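PDB 3TX6: putative branched-chain amino acid transport system substrate-binding protein from Rhodopseudomonas palustris, which probably serves as the periplasmic solute-binding component of an ABC transporter, and here holds the aromatic acid 3-(4-hydroxyphenyl)pyruvate in its pocket. Local coordinates for residues N29-V34 against V45-D50; I97-L102 against F288-V293; L265-A270 against Q282-S287. One frame throughout, in Å; residues are numbered along the deposited sequence. Where two conformers were deposited one is given.

Contact 1: N29-V34 against V45-D50; sequences NALEFV and VIVLDD
L31, in the short 3-10 turn that follows helix 21-29, packs against V45 and V47 of strand 41-49 on one face of the six-stranded sheet in this α/β fold. Its CD1 methyl does all the close touching. It meets CG2 of V47 tip to tip, with L31 CD1 and V47 CG2 only 3.3 Å apart, tighter than usual for two methyls. V45 joins more loosely from two residues back along the strand, its CG1 lying 4.3 Å from the same CD1 of L31. The leucine reaches the strand because its CG stands anti to its carbonyl carbon (chi1 -59°), which sends the branched end outward from the turn. On V47 it is CG2, likewise anti to the carbonyl carbon, that faces the leucine. The turn keeps its shape through two backbone bonds, E32 N to N29 O and F33 N to A30 O. I46 points to the other side of the strand, and L48 rests on helix 54-67. Backbone bonds tie I46 and L48 to neighbouring strand 8-14, while F291 of helix 282-304 adds its ring to L31, V34 and V45. With three aliphatic side chains and no polar pair between the segments, the contact depends on shape and on excluding water, and being only partly buried it is a small, purely apolar join of turn to strand.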
ATOM      1  N   ASN A  29       6.450  11.888   5.956  1.00 13.81           N
ATOM      2  CA  ASN A  29       7.375  12.815   5.305  1.00 14.16           C
ATOM      3  C   ASN A  29       6.838  13.316   3.954  1.00 14.39           C
ATOM      4  O   ASN A  29       7.116  14.434   3.545  1.00 15.11           O
ATOM      5  CB  ASN A  29       8.753  12.203   5.127  1.00 13.99           C
ATOM      6  CG  ASN A  29       9.536  12.073   6.414  1.00 15.68           C
ATOM      7  OD1 ASN A  29       9.210  12.684   7.410  1.00 18.84           O
ATOM      8  ND2 ASN A  29      10.601  11.281   6.369  1.00 16.91           N
ATOM      9  N   ALA A  30       6.060  12.497   3.247  1.00 15.22           N
ATOM     10  CA  ALA A  30       5.591  12.881   1.948  1.00 14.67           C
ATOM     11  C   ALA A  30       4.622  14.078   2.062  1.00 15.56           C
ATOM     12  O   ALA A  30       4.382  14.778   1.056  1.00 16.55           O
ATOM     13  CB  ALA A  30       4.881  11.700   1.263  1.00 16.93           C
ATOM     14  N   LEU A  31       4.046  14.281   3.252  1.00 14.80           N
ATOM     15  CA  LEU A  31       3.111  15.364   3.456  1.00 15.93           C
ATOM     16  C   LEU A  31       3.752  16.751   3.256  1.00 14.92           C
ATOM     17  O   LEU A  31       3.038  17.758   3.033  1.00 15.94           O
ATOM     18  CB  LEU A  31       2.509  15.290   4.857  1.00 15.45           C
ATOM     19  CG  LEU A  31       1.756  13.981   5.194  1.00 15.28           C
ATOM     20  CD1 LEU A  31       1.353  13.970   6.656  1.00 18.03           C
ATOM     21  CD2 LEU A  31       0.559  13.805   4.272  1.00 16.01           C
ATOM     22  N   GLU A  32       5.092  16.828   3.279  1.00 15.60           N
ATOM     23  CA  GLU A  32       5.771  18.103   2.995  1.00 17.15           C
ATOM     24  C   GLU A  32       5.569  18.563   1.537  1.00 16.45           C
ATOM     25  O   GLU A  32       5.688  19.746   1.231  1.00 19.48           O
ATOM     26  CB  GLU A  32       7.262  17.950   3.305  1.00 19.40           C
ATOM     27  CG  GLU A  32       8.059  19.255   3.100  1.00 22.33           C
ATOM     28  CD  GLU A  32       9.477  19.212   3.629  1.00 28.15           C
ATOM     29  OE1 GLU A  32       9.838  18.239   4.317  1.00 30.63           O
ATOM     30  OE2 GLU A  32      10.213  20.181   3.360  1.00 37.07           O
ATOM     31  N   PHE A  33       5.269  17.591   0.668  1.00 14.80           N
ATOM     32  CA  PHE A  33       5.299  17.760  -0.776  1.00 17.13           C
ATOM     33  C   PHE A  33       3.940  17.828  -1.439  1.00 17.95           C
ATOM     34  O   PHE A  33       3.857  18.006  -2.647  1.00 20.58           O
ATOM     35  CB  PHE A  33       6.181  16.704  -1.412  1.00 16.55           C
ATOM     36  CG  PHE A  33       7.505  16.574  -0.725  1.00 17.09           C
ATOM     37  CD1 PHE A  33       8.295  17.690  -0.514  1.00 20.23           C
ATOM     38  CD2 PHE A  33       7.917  15.376  -0.200  1.00 18.67           C
ATOM     39  CE1 PHE A  33       9.506  17.591   0.145  1.00 21.78           C
ATOM     40  CE2 PHE A  33       9.104  15.290   0.479  1.00 21.35           C
ATOM     41  CZ  PHE A  33       9.905  16.405   0.658  1.00 19.76           C
ATOM     42  N   VAL A  34       2.891  17.684  -0.637  1.00 16.90           N
ATOM     43  CA  VAL A  34       1.505  17.733  -1.125  1.00 16.08           C
ATOM     44  C   VAL A  34       1.002  19.165  -1.108  1.00 16.06           C
ATOM     45  O   VAL A  34       1.607  20.039  -0.502  1.00 18.31           O
ATOM     46  CB  VAL A  34       0.582  16.778  -0.320  1.00 16.97           C
ATOM     47  CG1 VAL A  34       1.151  15.351  -0.372  1.00 16.51           C
ATOM     48  CG2 VAL A  34       0.379  17.230   1.106  1.00 15.81           C
ATOM     49  N   VAL A  45      -3.838  19.804   8.158  1.00 15.54           N
ATOM     50  CA  VAL A  45      -3.486  18.397   8.163  1.00 16.43           C
ATOM     51  C   VAL A  45      -2.941  18.074   9.570  1.00 16.54           C
ATOM     52  O   VAL A  45      -1.992  18.704  10.074  1.00 18.40           O
ATOM     53  CB  VAL A  45      -2.422  18.078   7.089  1.00 15.90           C
ATOM     54  CG1 VAL A  45      -2.041  16.602   7.135  1.00 17.56           C
ATOM     55  CG2 VAL A  45      -2.905  18.473   5.702  1.00 17.14           C
ATOM     56  N   ILE A  46      -3.577  17.089  10.190  1.00 15.30           N
ATOM     57  CA  ILE A  46      -3.269  16.634  11.555  1.00 15.95           C
ATOM     58  C   ILE A  46      -2.765  15.203  11.485  1.00 15.60           C
ATOM     59  O   ILE A  46      -3.444  14.332  10.965  1.00 17.10           O
ATOM     60  CB  ILE A  46      -4.506  16.691  12.469  1.00 17.71           C
ATOM     61  CG1 ILE A  46      -5.111  18.095  12.472  1.00 23.61           C
ATOM     62  CG2 ILE A  46      -4.109  16.280  13.879  1.00 20.34           C
ATOM     63  CD1 ILE A  46      -6.592  18.128  12.690  1.00 31.64           C
ATOM     64  N   VAL A  47      -1.516  15.008  11.881  1.00 15.25           N
ATOM     65  CA  VAL A  47      -0.816  13.723  11.760  1.00 16.34           C
ATOM     66  C   VAL A  47      -0.550  13.119  13.097  1.00 16.79           C
ATOM     67  O   VAL A  47      -0.072  13.802  13.986  1.00 19.61           O
ATOM     68  CB  VAL A  47       0.511  13.850  10.980  1.00 21.00           C
ATOM     69  CG1 VAL A  47       1.058  12.454  10.668  1.00 20.74           C
ATOM     70  CG2 VAL A  47       0.262  14.652   9.712  1.00 23.65           C
ATOM     71  N   LEU A  48      -0.888  11.852  13.258  1.00 16.71           N
ATOM     72  CA  LEU A  48      -0.619  11.120  14.489  1.00 16.86           C
ATOM     73  C   LEU A  48      -0.004   9.763  14.178  1.00 15.16           C
ATOM     74  O   LEU A  48      -0.311   9.178  13.157  1.00 17.55           O
ATOM     75  CB  LEU A  48      -1.955  10.893  15.252  1.00 15.95           C
ATOM     76  CG  LEU A  48      -2.617  12.168  15.821  1.00 15.11           C
ATOM     77  CD1 LEU A  48      -4.008  11.847  16.427  1.00 16.84           C
ATOM     78  CD2 LEU A  48      -1.734  12.910  16.871  1.00 19.67           C
ATOM     79  N   ASP A  49       0.804   9.270  15.101  1.00 15.55           N
ATOM     80  CA  ASP A  49       1.322   7.923  15.088  1.00 14.52           C
ATOM     81  C   ASP A  49       0.331   6.996  15.774  1.00 13.07           C
ATOM     82  O   ASP A  49      -0.176   7.321  16.849  1.00 14.98           O
ATOM     83  CB  ASP A  49       2.627   7.933  15.869  1.00 17.14           C
ATOM     84  CG  ASP A  49       3.333   6.595  15.952  1.00 15.79           C
ATOM     85  OD1 ASP A  49       3.175   5.716  15.081  1.00 15.36           O
ATOM     86  OD2 ASP A  49       4.086   6.451  16.954  1.00 19.96           O
ATOM     87  N   ASP A  50       0.173   5.803  15.225  1.00 13.50           N
ATOM     88  CA  ASP A  50      -0.555   4.757  15.907  1.00 13.56           C
ATOM     89  C   ASP A  50       0.303   3.530  16.312  1.00 12.44           C
ATOM     90  O   ASP A  50      -0.228   2.579  16.901  1.00 14.58           O
ATOM     91  CB  ASP A  50      -1.730   4.269  15.067  1.00 15.31           C
ATOM     92  CG  ASP A  50      -1.340   3.921  13.642  1.00 14.30           C
ATOM     93  OD1 ASP A  50      -0.348   3.191  13.446  1.00 15.26           O
ATOM     94  OD2 ASP A  50      -2.115   4.326  12.731  1.00 13.75           O
TER

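Contact 2: I97-L102 against F288-V293; sequences IALAPL and FDAFKV. With ENO (3-(4-hydroxy-phenyl)pyruvic acid), chain D.
I97, in strand 96-98, turns its branched side chain onto A290 of helix 282-304. Its CG2 stands anti to the backbone N, the other branch beside that N (chi1 -62°), and the two branches reach the helix at different points. CG2 of I97 meets the A290 methyl CB at 3.7 Å. The longer branch carries CD1 onward, 3.9 Å from the carbonyl O of A290, and its end approaches V293 one helical turn further along, I97 CD1 to V293 CG1 being 4.4 Å. L99 comes to the same alanine with the end of its side chain, CD2 lying 4.3 Å from A290 CB. A290 is thus a small methyl shared by two larger branched chains, with M74 of strand 72-75 also against it. Beyond L99 the chain leaves the helix and turns to the ligand. P101 turns the CD-CG edge of its pyrrolidine onto one face of the phenol ring of ENO, at the C4-C5 side, its CD 3.7 Å from ENO C4, and the same CD is 3.2 Å from the keto oxygen ENO O4. The A100 methyl CB also approaches that oxygen, at 3.5 Å from ENO O4. A glycine in place of P101 would remove the pyrrolidine from the ring face, and the phenol would probably lose its apolar cover there while the loop became freer to turn. A strand from the parallel part of a mixed sheet, backed by a helix and running into a loop that lines the ligand cleft, is typical of the α/β lobes of periplasmic binding proteins.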
ATOM      1  N   ILE A  97      -9.497   7.529   3.247  1.00 13.11           N
ATOM      2  CA  ILE A  97      -8.575   7.026   2.239  1.00 12.10           C
ATOM      3  C   ILE A  97      -7.520   6.150   2.942  1.00 13.20           C
ATOM      4  O   ILE A  97      -6.689   6.643   3.739  1.00 12.15           O
ATOM      5  CB  ILE A  97      -7.888   8.165   1.455  1.00 12.05           C
ATOM      6  CG1 ILE A  97      -8.914   8.998   0.710  1.00 13.46           C
ATOM      7  CG2 ILE A  97      -6.914   7.575   0.480  1.00 14.00           C
ATOM      8  CD1 ILE A  97      -8.379  10.266   0.030  1.00 14.66           C
ATOM      9  N   ALA A  98      -7.629   4.841   2.719  1.00 12.69           N
ATOM     10  CA  ALA A  98      -6.752   3.846   3.312  1.00 13.49           C
ATOM     11  C   ALA A  98      -5.370   3.910   2.678  1.00 12.07           C
ATOM     12  O   ALA A  98      -5.263   3.986   1.452  1.00 12.73           O
ATOM     13  CB  ALA A  98      -7.368   2.444   3.203  1.00 15.41           C
ATOM     14  N   LEU A  99      -4.339   3.741   3.520  1.00 12.34           N
ATOM     15  CA  LEU A  99      -2.945   3.724   3.062  1.00 13.24           C
ATOM     16  C   LEU A  99      -2.299   2.313   3.163  1.00 12.74           C
ATOM     17  O   LEU A  99      -1.108   2.169   2.898  1.00 15.31           O
ATOM     18  CB  LEU A  99      -2.130   4.796   3.787  1.00 15.43           C
ATOM     19  CG  LEU A  99      -2.623   6.238   3.678  1.00 14.20           C
ATOM     20  CD1 LEU A  99      -1.694   7.211   4.451  1.00 14.56           C
ATOM     21  CD2 LEU A  99      -2.835   6.719   2.230  1.00 14.32           C
ATOM     22  N   ALA A 100      -3.110   1.302   3.485  1.00 13.44           N
ATOM     23  CA  ALA A 100      -2.744  -0.113   3.475  1.00 13.85           C
ATOM     24  C   ALA A 100      -3.889  -0.868   2.861  1.00 14.39           C
ATOM     25  O   ALA A 100      -5.004  -0.407   2.922  1.00 15.55           O
ATOM     26  CB  ALA A 100      -2.513  -0.638   4.880  1.00 14.94           C
ATOM     27  N   PRO A 101      -3.577  -1.954   2.140  1.00 14.87           N
ATOM     28  CA  PRO A 101      -4.674  -2.735   1.601  1.00 17.33           C
ATOM     29  C   PRO A 101      -5.478  -3.275   2.823  1.00 21.69           C
ATOM     30  O   PRO A 101      -4.976  -3.407   3.958  1.00 22.74           O
ATOM     31  CB  PRO A 101      -3.996  -3.753   0.704  1.00 21.36           C
ATOM     32  CG  PRO A 101      -2.600  -3.806   1.103  1.00 17.62           C
ATOM     33  CD  PRO A 101      -2.275  -2.586   1.914  1.00 15.77           C
ATOM     34  N   LEU A 102      -6.750  -3.393   2.650  1.00 20.33           N
ATOM     35  CA  LEU A 102      -7.570  -4.008   3.647  1.00 17.99           C
ATOM     36  C   LEU A 102      -8.713  -4.701   2.909  1.00 19.62           C
ATOM     37  O   LEU A 102      -9.027  -4.341   1.749  1.00 20.47           O
ATOM     38  CB  LEU A 102      -8.131  -2.941   4.615  1.00 16.72           C
ATOM     39  CG  LEU A 102      -9.267  -2.070   4.142  1.00 16.66           C
ATOM     40  CD1 LEU A 102     -10.000  -1.457   5.334  1.00 15.24           C
ATOM     41  CD2 LEU A 102      -8.705  -1.021   3.188  1.00 17.77           C
ATOM     42  N   PHE A 288       1.091  10.768  -0.736  1.00 13.68           N
ATOM     43  CA  PHE A 288       1.154  11.728  -1.832  1.00 15.18           C
ATOM     44  C   PHE A 288      -0.066  11.585  -2.756  1.00 14.36           C
ATOM     45  O   PHE A 288      -0.707  12.572  -3.117  1.00 15.73           O
ATOM     46  CB  PHE A 288       2.460  11.541  -2.596  1.00 15.40           C
ATOM     47  CG  PHE A 288       2.669  12.498  -3.718  1.00 15.32           C
ATOM     48  CD1 PHE A 288       3.264  13.733  -3.481  1.00 16.24           C
ATOM     49  CD2 PHE A 288       2.347  12.165  -5.012  1.00 15.34           C
ATOM     50  CE1 PHE A 288       3.516  14.607  -4.497  1.00 17.82           C
ATOM     51  CE2 PHE A 288       2.621  13.052  -6.045  1.00 16.79           C
ATOM     52  CZ  PHE A 288       3.183  14.273  -5.777  1.00 19.25           C
ATOM     53  N   ASP A 289      -0.359  10.348  -3.142  1.00 14.03           N
ATOM     54  CA  ASP A 289      -1.452  10.092  -4.083  1.00 15.23           C
ATOM     55  C   ASP A 289      -2.813  10.404  -3.453  1.00 13.59           C
ATOM     56  O   ASP A 289      -3.723  10.829  -4.143  1.00 15.17           O
ATOM     57  CB  ASP A 289      -1.420   8.652  -4.530  1.00 14.55           C
ATOM     58  CG  ASP A 289      -0.276   8.348  -5.469  1.00 16.12           C
ATOM     59  OD1 ASP A 289       0.426   9.299  -5.875  1.00 16.45           O
ATOM     60  OD2 ASP A 289      -0.131   7.167  -5.841  1.00 15.68           O
ATOM     61  N   ALA A 290      -2.962  10.159  -2.147  1.00 13.70           N
ATOM     62  CA  ALA A 290      -4.210  10.485  -1.485  1.00 13.33           C
ATOM     63  C   ALA A 290      -4.537  11.981  -1.674  1.00 13.32           C
ATOM     64  O   ALA A 290      -5.707  12.378  -1.886  1.00 13.61           O
ATOM     65  CB  ALA A 290      -4.196  10.105  -0.010  1.00 14.81           C
ATOM     66  N   PHE A 291      -3.520  12.833  -1.619  1.00 13.98           N
ATOM     67  CA  PHE A 291      -3.701  14.263  -1.879  1.00 13.70           C
ATOM     68  C   PHE A 291      -3.967  14.567  -3.333  1.00 16.37           C
ATOM     69  O   PHE A 291      -4.700  15.509  -3.612  1.00 15.32           O
ATOM     70  CB  PHE A 291      -2.553  15.086  -1.305  1.00 13.93           C
ATOM     71  CG  PHE A 291      -2.648  15.271   0.208  1.00 15.47           C
ATOM     72  CD1 PHE A 291      -2.258  14.249   1.081  1.00 15.45           C
ATOM     73  CD2 PHE A 291      -3.135  16.451   0.740  1.00 15.98           C
ATOM     74  CE1 PHE A 291      -2.362  14.422   2.443  1.00 15.66           C
ATOM     75  CE2 PHE A 291      -3.222  16.631   2.107  1.00 19.51           C
ATOM     76  CZ  PHE A 291      -2.826  15.632   2.961  1.00 15.96           C
ATOM     77  N   LYS A 292      -3.365  13.822  -4.258  1.00 16.28           N
ATOM     78  CA  LYS A 292      -3.725  13.960  -5.671  1.00 18.14           C
ATOM     79  C   LYS A 292      -5.213  13.643  -5.842  1.00 15.25           C
ATOM     80  O   LYS A 292      -5.910  14.337  -6.585  1.00 15.80           O
ATOM     81  CB  LYS A 292      -2.874  13.054  -6.569  1.00 18.18           C
ATOM     82  CG  LYS A 292      -1.408  13.461  -6.698  1.00 20.84           C
ATOM     83  CD  LYS A 292      -1.265  14.839  -7.352  1.00 23.76           C
ATOM     84  CE  LYS A 292       0.167  15.170  -7.717  1.00 24.92           C
ATOM     85  NZ  LYS A 292       0.379  16.479  -8.431  1.00 33.00           N
ATOM     86  N   VAL A 293      -5.735  12.631  -5.126  1.00 15.19           N
ATOM     87  CA  VAL A 293      -7.186  12.346  -5.186  1.00 14.09           C
ATOM     88  C   VAL A 293      -7.986  13.537  -4.666  1.00 13.58           C
ATOM     89  O   VAL A 293      -8.983  13.953  -5.288  1.00 15.43           O
ATOM     90  CB  VAL A 293      -7.537  11.007  -4.477  1.00 13.98           C
ATOM     91  CG1 VAL A 293      -9.049  10.848  -4.281  1.00 14.78           C
ATOM     92  CG2 VAL A 293      -6.906   9.838  -5.202  1.00 16.67           C
TER
HETATM   93  O4  ENO D 386      -0.875  -3.697   4.563  1.00 19.20           O
HETATM   94  C9  ENO D 386       1.135  -1.525   2.867  1.00 16.67           C
HETATM   95  C8  ENO D 386       1.052  -0.822   1.683  1.00 17.51           C
HETATM   96  C7  ENO D 386       1.154  -1.474   0.445  1.00 17.59           C
HETATM   97  C6  ENO D 386       1.242  -2.853   0.435  1.00 16.77           C
HETATM   98  C5  ENO D 386       1.346  -3.574   1.621  1.00 18.95           C
HETATM   99  C4  ENO D 386       1.278  -2.917   2.861  1.00 16.72           C
HETATM  100  O3  ENO D 386       1.038  -0.719  -0.715  1.00 25.70           O
HETATM  101  C3  ENO D 386       1.456  -3.672   4.148  1.00 20.31           C
HETATM  102  C2  ENO D 386       0.253  -4.096   4.900  1.00 19.53           C
HETATM  103  C1  ENO D 386       0.464  -4.882   6.107  1.00 19.53           C
HETATM  104  O2  ENO D 386      -0.541  -5.196   6.777  1.00 18.36           O
HETATM  105  O1  ENO D 386       1.629  -5.238   6.457  1.00 20.01           O

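Contact 3: L265-A270 against Q282-S287; sequences LELNTA and QFAAHS. With ENO (3-(4-hydroxy-phenyl)pyruvic acid), chain D.
Apolar packing joins the two helices through L267, whose CD2 presses onto the backbone of A285. L267 CD2 lies 3.4 Å from A285 CA, a tight approach, and 3.8 Å from A285 CB; A284 touches the same methyl more loosely. With CG anti to its backbone N (chi1 167°), the leucine reaches across to the neighbouring helix, where two small alanines let it come close. Hydrogen bonds to ENO lie on another side of helix 282-304. Q282 NE2 gives a nearly straight bond to the phenol oxygen, 3.0 Å to ENO O3 at 176°, and H286 NE2 meets the same O3 at 2.6 Å in a more bent hydrogen bond (145°). The Q282 amide is further held by Q117 at its NE2 and by the backbone N of G246 at its OE1, which fixes how it is turned toward the ligand. Aromatic contact comes from F283, whose ring edge approaches the face of the ligand ring opposite P101, CE1 to ENO C8 being 3.8 Å. Toward 265-270 the helix thus meets L267 through hydrocarbon, while on another side Q282 and H286 hold one phenol oxygen, consistent with recognition of a para-hydroxylated aromatic acid.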
ATOM      1  N   LEU A 265       7.484  11.379 -10.915  1.00 18.53           N
ATOM      2  CA  LEU A 265       8.651  12.223 -10.962  1.00 18.68           C
ATOM      3  C   LEU A 265       8.558  13.355  -9.959  1.00 18.48           C
ATOM      4  O   LEU A 265       9.566  13.716  -9.320  1.00 18.60           O
ATOM      5  CB  LEU A 265       8.865  12.817 -12.370  1.00 19.99           C
ATOM      6  CG  LEU A 265       9.314  11.856 -13.462  1.00 22.18           C
ATOM      7  CD1 LEU A 265       9.250  12.592 -14.829  1.00 24.72           C
ATOM      8  CD2 LEU A 265      10.726  11.353 -13.212  1.00 24.20           C
ATOM      9  N   GLU A 266       7.368  13.939  -9.797  0.50 17.15           N
ATOM     10  CA  GLU A 266       7.213  15.040  -8.851  0.50 17.10           C
ATOM     11  C   GLU A 266       7.542  14.572  -7.445  0.50 18.89           C
ATOM     12  O   GLU A 266       8.332  15.197  -6.755  0.50 18.69           O
ATOM     13  CB  GLU A 266       5.790  15.652  -8.861  0.50 18.19           C
ATOM     14  CG  GLU A 266       5.441  16.421 -10.125  0.50 19.93           C
ATOM     15  CD  GLU A 266       3.992  16.843 -10.211  0.50 21.77           C
ATOM     16  OE1 GLU A 266       3.188  16.461  -9.333  0.50 23.14           O
ATOM     17  OE2 GLU A 266       3.646  17.536 -11.185  0.50 25.47           O
ATOM     18  N   LEU A 267       6.904  13.489  -7.004  1.00 16.41           N
ATOM     19  CA  LEU A 267       7.130  13.020  -5.640  1.00 16.44           C
ATOM     20  C   LEU A 267       8.584  12.606  -5.429  1.00 16.61           C
ATOM     21  O   LEU A 267       9.217  13.006  -4.466  1.00 17.88           O
ATOM     22  CB  LEU A 267       6.269  11.834  -5.295  1.00 15.37           C
ATOM     23  CG  LEU A 267       6.615  11.053  -4.019  1.00 14.84           C
ATOM     24  CD1 LEU A 267       6.547  11.926  -2.766  1.00 16.78           C
ATOM     25  CD2 LEU A 267       5.650   9.874  -3.946  1.00 14.97           C
ATOM     26  N   ASN A 268       9.096  11.775  -6.319  1.00 16.41           N
ATOM     27  CA  ASN A 268      10.442  11.293  -6.137  1.00 16.57           C
ATOM     28  C   ASN A 268      11.516  12.417  -6.172  1.00 17.65           C
ATOM     29  O   ASN A 268      12.442  12.419  -5.364  1.00 17.46           O
ATOM     30  CB  ASN A 268      10.780  10.183  -7.145  1.00 17.02           C
ATOM     31  CG  ASN A 268       9.996   8.928  -6.907  1.00 17.56           C
ATOM     32  OD1 ASN A 268       9.355   8.777  -5.873  1.00 18.44           O
ATOM     33  ND2 ASN A 268      10.098   7.981  -7.835  1.00 19.32           N
ATOM     34  N   THR A 269      11.392  13.380  -7.072  1.00 17.18           N
ATOM     35  CA  THR A 269      12.333  14.501  -7.095  1.00 18.41           C
ATOM     36  C   THR A 269      12.317  15.202  -5.729  1.00 20.63           C
ATOM     37  O   THR A 269      13.354  15.479  -5.149  1.00 20.21           O
ATOM     38  CB  THR A 269      12.021  15.460  -8.258  1.00 21.25           C
ATOM     39  OG1 THR A 269      12.138  14.734  -9.478  1.00 25.53           O
ATOM     40  CG2 THR A 269      12.958  16.607  -8.242  1.00 26.56           C
ATOM     41  N   ALA A 270      11.131  15.461  -5.207  1.00 19.61           N
ATOM     42  CA  ALA A 270      10.991  16.185  -3.943  1.00 17.18           C
ATOM     43  C   ALA A 270      11.552  15.341  -2.768  1.00 16.70           C
ATOM     44  O   ALA A 270      12.339  15.818  -1.957  1.00 18.85           O
ATOM     45  CB  ALA A 270       9.542  16.550  -3.700  1.00 20.52           C
ATOM     46  N   GLN A 282       7.258   2.826  -2.198  1.00 16.19           N
ATOM     47  CA  GLN A 282       5.836   2.452  -2.307  1.00 15.81           C
ATOM     48  C   GLN A 282       4.974   3.293  -1.389  1.00 13.78           C
ATOM     49  O   GLN A 282       3.890   3.732  -1.769  1.00 14.60           O
ATOM     50  CB  GLN A 282       5.703   0.972  -1.928  1.00 14.87           C
ATOM     51  CG  GLN A 282       4.308   0.355  -1.952  1.00 14.79           C
ATOM     52  CD  GLN A 282       3.737   0.093  -3.332  1.00 14.73           C
ATOM     53  OE1 GLN A 282       4.427   0.241  -4.357  1.00 16.53           O
ATOM     54  NE2 GLN A 282       2.472  -0.309  -3.356  1.00 19.12           N
ATOM     55  N   PHE A 283       5.462   3.499  -0.178  1.00 14.91           N
ATOM     56  CA  PHE A 283       4.637   4.012   0.938  1.00 13.30           C
ATOM     57  C   PHE A 283       4.462   5.532   0.901  1.00 12.27           C
ATOM     58  O   PHE A 283       3.337   6.055   1.016  1.00 14.18           O
ATOM     59  CB  PHE A 283       5.244   3.508   2.265  1.00 13.46           C
ATOM     60  CG  PHE A 283       5.547   2.047   2.182  1.00 14.10           C
ATOM     61  CD1 PHE A 283       4.522   1.158   2.031  1.00 17.10           C
ATOM     62  CD2 PHE A 283       6.864   1.566   2.165  1.00 16.14           C
ATOM     63  CE1 PHE A 283       4.776  -0.180   1.826  1.00 16.84           C
ATOM     64  CE2 PHE A 283       7.123   0.209   1.986  1.00 18.21           C
ATOM     65  CZ  PHE A 283       6.066  -0.675   1.816  1.00 18.37           C
ATOM     66  N   ALA A 284       5.570   6.254   0.665  1.00 13.90           N
ATOM     67  CA  ALA A 284       5.503   7.712   0.484  1.00 15.23           C
ATOM     68  C   ALA A 284       4.412   8.057  -0.574  1.00 13.72           C
ATOM     69  O   ALA A 284       3.703   9.042  -0.469  1.00 14.50           O
ATOM     70  CB  ALA A 284       6.844   8.268   0.046  1.00 15.47           C
ATOM     71  N   ALA A 285       4.383   7.258  -1.641  1.00 13.68           N
ATOM     72  CA  ALA A 285       3.502   7.467  -2.748  1.00 13.94           C
ATOM     73  C   ALA A 285       2.041   7.380  -2.344  1.00 13.45           C
ATOM     74  O   ALA A 285       1.212   8.063  -2.951  1.00 13.74           O
ATOM     75  CB  ALA A 285       3.846   6.487  -3.865  1.00 16.04           C
ATOM     76  N   HIS A 286       1.691   6.546  -1.372  1.00 15.00           N
ATOM     77  CA  HIS A 286       0.276   6.432  -1.005  1.00 13.66           C
ATOM     78  C   HIS A 286      -0.256   7.688  -0.362  1.00 14.14           C
ATOM     79  O   HIS A 286      -1.372   8.094  -0.695  1.00 14.20           O
ATOM     80  CB  HIS A 286      -0.013   5.216  -0.140  1.00 15.40           C
ATOM     81  CG  HIS A 286       0.329   3.911  -0.780  1.00 16.45           C
ATOM     82  ND1 HIS A 286       0.091   3.616  -2.097  1.00 17.70           N
ATOM     83  CD2 HIS A 286       0.916   2.780  -0.222  1.00 16.84           C
ATOM     84  CE1 HIS A 286       0.505   2.340  -2.338  1.00 17.38           C
ATOM     85  NE2 HIS A 286       1.008   1.839  -1.204  1.00 20.53           N
ATOM     86  N   SER A 287       0.482   8.300   0.570  1.00 14.43           N
ATOM     87  CA  SER A 287       0.020   9.569   1.122  1.00 15.99           C
ATOM     88  C   SER A 287       0.039  10.695   0.072  1.00 14.74           C
ATOM     89  O   SER A 287      -0.915  11.463  -0.042  1.00 14.70           O
ATOM     90  CB  SER A 287       0.731   9.982   2.422  1.00 17.45           C
ATOM     91  OG  SER A 287       2.048  10.069   2.179  1.00 19.57           O
TER
HETATM   92  O4  ENO D 386      -0.875  -3.697   4.563  1.00 19.20           O
HETATM   93  C9  ENO D 386       1.135  -1.525   2.867  1.00 16.67           C
HETATM   94  C8  ENO D 386       1.052  -0.822   1.683  1.00 17.51           C
HETATM   95  C7  ENO D 386       1.154  -1.474   0.445  1.00 17.59           C
HETATM   96  C6  ENO D 386       1.242  -2.853   0.435  1.00 16.77           C
HETATM   97  C5  ENO D 386       1.346  -3.574   1.621  1.00 18.95           C
HETATM   98  C4  ENO D 386       1.278  -2.917   2.861  1.00 16.72           C
HETATM   99  O3  ENO D 386       1.038  -0.719  -0.715  1.00 25.70           O
HETATM  100  C3  ENO D 386       1.456  -3.672   4.148  1.00 20.31           C
HETATM  101  C2  ENO D 386       0.253  -4.096   4.900  1.00 19.53           C
HETATM  102  C1  ENO D 386       0.464  -4.882   6.107  1.00 19.53           C
HETATM  103  O2  ENO D 386      -0.541  -5.196   6.777  1.00 18.36           O
HETATM  104  O1  ENO D 386       1.629  -5.238   6.457  1.00 20.01           O

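In the fold
Contact 1 lies toward the surface and contacts 2 and 3 are buried, yet all three pack through aliphatic side chains, contacts 2 and 3 with branched chains set on alanines. Helix 282-304 ties them together: contacts 2 and 3 both use it, and F291, on segment 288-293, also reaches contact 1. Contacts 1 and 2 reach the same sheet, whereas contact 3 joins helix to helix and sits, along the chain, inside the loop closed by contact 2. Those two also share ENO, which meets carbon contacts from 97-102 and, from 282-287, both hydrogen bonds and the F283 ring edge; contact 1 takes no part in the pocket.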